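Local structure of inulin fructotransferase (Bacillus sp. snu-7, 2INU) at the interface of chains A and B. The protein breaks down inulin, releasing difructose dianhydride III (DFA III) from the end of the fructan chain by intramolecular fructosyl transfer. Residues are numbered along the deposited sequence; one frame, centred on the assembly and turned at random. Chains: chain A/B, Inulin fructotransferase.

The interface of chains A and B. Residues chain A 52, 55-56, 78-79, 129; chain B 88-90, 104-110.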
loop_
_atom_site.group_PDB
_atom_site.type_symbol
_atom_site.label_atom_id
_atom_site.label_comp_id
_atom_site.label_asym_id
_atom_site.label_seq_id
_atom_site.Cartn_x
_atom_site.Cartn_y
_atom_site.Cartn_z
ATOM N N PRO A 52 19.802 25.000 16.704
ATOM C CA PRO A 52 19.664 24.226 15.469
ATOM C C PRO A 52 20.022 22.757 15.702
ATOM O O PRO A 52 19.636 21.885 14.944
ATOM C CB PRO A 52 20.653 24.919 14.545
ATOM C CG PRO A 52 20.423 26.344 14.878
ATOM C CD PRO A 52 20.307 26.354 16.406
ATOM N N ARG A 55 16.414 20.783 17.909
ATOM C CA ARG A 55 15.071 21.115 17.440
ATOM C C ARG A 55 14.325 19.878 16.934
ATOM O O ARG A 55 14.111 19.690 15.728
ATOM C CB ARG A 55 15.125 22.245 16.412
ATOM C CG ARG A 55 15.492 23.561 17.105
ATOM C CD ARG A 55 15.016 24.824 16.388
ATOM N NE ARG A 55 15.949 25.293 15.375
ATOM C CZ ARG A 55 16.219 26.574 15.143
ATOM N NH1 ARG A 55 15.630 27.521 15.852
ATOM N NH2 ARG A 55 17.088 26.913 14.201
ATOM N N PRO A 56 13.975 18.988 17.883
ATOM C CA PRO A 56 13.259 17.708 17.821
ATOM C C PRO A 56 11.886 17.872 17.202
ATOM O O PRO A 56 11.392 16.984 16.492
ATOM C CB PRO A 56 13.145 17.317 19.287
ATOM C CG PRO A 56 14.438 17.767 19.831
ATOM C CD PRO A 56 14.624 19.137 19.201
ATOM N N SER A 78 10.500 21.971 11.475
ATOM C CA SER A 78 10.690 20.645 10.965
ATOM C C SER A 78 10.272 19.614 11.979
ATOM O O SER A 78 10.332 19.844 13.192
ATOM C CB SER A 78 12.151 20.428 10.589
ATOM O OG SER A 78 12.455 21.056 9.349
ATOM N N TYR A 79 9.850 18.470 11.457
ATOM C CA TYR A 79 9.434 17.346 12.281
ATOM C C TYR A 79 8.202 17.673 13.145
ATOM O O TYR A 79 8.077 17.199 14.274
ATOM C CB TYR A 79 10.607 16.891 13.173
ATOM C CG TYR A 79 11.999 17.003 12.542
ATOM C CD1 TYR A 79 12.363 16.252 11.415
ATOM C CD2 TYR A 79 12.967 17.851 13.099
ATOM C CE1 TYR A 79 13.671 16.331 10.886
ATOM C CE2 TYR A 79 14.261 17.926 12.575
ATOM C CZ TYR A 79 14.603 17.174 11.466
ATOM O OH TYR A 79 15.887 17.264 10.965
ATOM N N ARG A 129 9.245 27.962 5.010
ATOM C CA ARG A 129 10.320 28.529 5.786
ATOM C C ARG A 129 11.424 29.015 4.892
ATOM O O ARG A 129 11.723 28.416 3.845
ATOM C CB ARG A 129 10.893 27.527 6.776
ATOM C CG ARG A 129 11.855 28.176 7.757
ATOM C CD ARG A 129 12.381 27.199 8.782
ATOM N NE ARG A 129 13.287 26.220 8.191
ATOM C CZ ARG A 129 13.821 25.204 8.861
ATOM N NH1 ARG A 129 13.538 25.035 10.147
ATOM N NH2 ARG A 129 14.640 24.359 8.251
ATOM N N GLY B 88 10.929 11.546 11.562
ATOM C CA GLY B 88 11.920 12.609 11.588
ATOM C C GLY B 88 13.153 12.478 10.715
ATOM O O GLY B 88 14.259 12.785 11.164
ATOM N N PHE B 89 12.998 12.052 9.466
ATOM C CA PHE B 89 14.185 11.922 8.634
ATOM C C PHE B 89 14.810 13.276 8.324
ATOM O O PHE B 89 14.131 14.312 8.253
ATOM C CB PHE B 89 13.896 11.192 7.326
ATOM C CG PHE B 89 15.115 11.023 6.461
ATOM C CD1 PHE B 89 15.434 11.969 5.487
ATOM C CD2 PHE B 89 15.986 9.952 6.664
ATOM C CE1 PHE B 89 16.592 11.859 4.736
ATOM C CE2 PHE B 89 17.161 9.835 5.906
ATOM C CZ PHE B 89 17.454 10.789 4.951
ATOM N N PHE B 90 16.127 13.246 8.162
ATOM C CA PHE B 90 16.929 14.425 7.872
ATOM C C PHE B 90 18.199 13.887 7.218
ATOM O O PHE B 90 18.854 12.982 7.735
ATOM C CB PHE B 90 17.235 15.167 9.179
ATOM C CG PHE B 90 18.290 16.232 9.063
ATOM C CD1 PHE B 90 19.634 15.929 9.297
ATOM C CD2 PHE B 90 17.944 17.549 8.781
ATOM C CE1 PHE B 90 20.610 16.916 9.261
ATOM C CE2 PHE B 90 18.928 18.551 8.744
ATOM C CZ PHE B 90 20.250 18.234 8.983
ATOM N N GLN B 104 19.287 26.066 10.126
ATOM C CA GLN B 104 18.308 26.026 11.213
ATOM C C GLN B 104 18.112 24.648 11.844
ATOM O O GLN B 104 17.476 24.514 12.891
ATOM C CB GLN B 104 16.973 26.598 10.707
ATOM C CG GLN B 104 17.129 28.027 10.168
ATOM C CD GLN B 104 15.922 28.539 9.410
ATOM O OE1 GLN B 104 14.903 28.896 10.006
ATOM N NE2 GLN B 104 16.032 28.575 8.083
ATOM N N ASN B 105 18.676 23.632 11.204
ATOM C CA ASN B 105 18.600 22.257 11.687
ATOM C C ASN B 105 19.899 21.552 11.310
ATOM O O ASN B 105 20.383 21.702 10.182
ATOM C CB ASN B 105 17.419 21.523 11.035
ATOM C CG ASN B 105 16.075 22.078 11.459
ATOM O OD1 ASN B 105 15.563 21.750 12.530
ATOM N ND2 ASN B 105 15.499 22.930 10.620
ATOM N N LEU B 106 20.459 20.795 12.248
ATOM C CA LEU B 106 21.685 20.059 11.990
ATOM C C LEU B 106 21.471 18.586 12.313
ATOM O O LEU B 106 22.399 17.778 12.204
ATOM C CB LEU B 106 22.820 20.612 12.858
ATOM C CG LEU B 106 23.261 22.074 12.725
ATOM C CD1 LEU B 106 24.060 22.470 13.953
ATOM C CD2 LEU B 106 24.083 22.256 11.457
ATOM N N GLN B 107 20.244 18.239 12.699
ATOM C CA GLN B 107 19.935 16.866 13.089
ATOM C C GLN B 107 18.505 16.363 12.919
ATOM O O GLN B 107 17.553 17.139 12.857
ATOM C CB GLN B 107 20.287 16.656 14.563
ATOM C CG GLN B 107 21.742 16.487 14.901
ATOM C CD GLN B 107 21.912 16.123 16.356
ATOM O OE1 GLN B 107 21.380 15.106 16.810
ATOM N NE2 GLN B 107 22.687 16.916 17.089
ATOM N N PRO B 108 18.352 15.033 12.827
ATOM C CA PRO B 108 17.078 14.325 12.686
ATOM C C PRO B 108 16.136 14.688 13.835
ATOM O O PRO B 108 16.600 15.073 14.925
ATOM C CB PRO B 108 17.519 12.867 12.717
ATOM C CG PRO B 108 18.747 12.910 11.881
ATOM C CD PRO B 108 19.460 14.177 12.357
ATOM N N GLY B 109 14.824 14.591 13.598
ATOM C CA GLY B 109 13.865 14.953 14.635
ATOM C C GLY B 109 12.780 13.954 15.011
ATOM O O GLY B 109 12.947 12.743 14.847
ATOM N N ALA B 110 11.655 14.471 15.505
ATOM C CA ALA B 110 10.530 13.641 15.941
ATOM C C ALA B 110 10.997 12.872 17.174
ATOM O O ALA B 110 11.671 13.443 18.035
ATOM C CB ALA B 110 10.104 12.669 14.833
HETATM O O HOH W 1 12.810 23.295 12.791
#
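Two right-handed beta-helices lie side by side here, near their N-terminal ends, in a deposited assembly of three copies; the structure alone does not show whether that trimer persists in solution. Loops make this patch, and A:Tyr79 is its plug. From a backbone with positive phi, its ring enters a cradle of chain B main chain with CG beside the backbone N (chi1 -35°). The B:Gly109 backbone N sits 3.3 Å above the centre of one ring face, with CA of the same glycine against CD2; A:Ser78 CB backs the opposite face toward the rim. B:Phe89 O meets the ring edge in plane, at CE1. At the tip, the phenol OH donates to B:Gln107 O over a short 2.5 Å, approaching from above the carbonyl plane, while the B:Phe90 side chain crosses that of A:Tyr79 obliquely. An alanine here would remove the ring and its hydroxyl, and would probably leave the B:Gly109 backbone poorly packed and B:Gln107 O without this donor. Beside the ring, B:Ala110 N donates in the carbonyl plane to A:Pro56 O (2.7 Å).

B:Asn105 and B:Gln104 carry the other half. The carbonyl O of B:Gln104 is gripped side-on by A:Arg55, whose NE (3.0 Å) and NH2 (2.8 Å) both donate to it within the guanidinium plane; the bend at chi3 (-87°) turns the group to do so. Next along, B:Leu106 N donates to A:Pro52 O. The B:Gln104 side chain runs extended to meet A:Arg129 tip to tip, its CB lying over one guanidinium face. B:Asn105 points its amide at the guanidinium edge, the planes 25° apart. As modelled, ND2 faces A:Arg129 NH1 and NH2, donor against donor, so the amide may really be flipped, with its oxygen there. On the same side as the guanidinium, OD1 lies 3.2 Å from water 1, which is also 3.0 Å from the backbone N of A:Ser78.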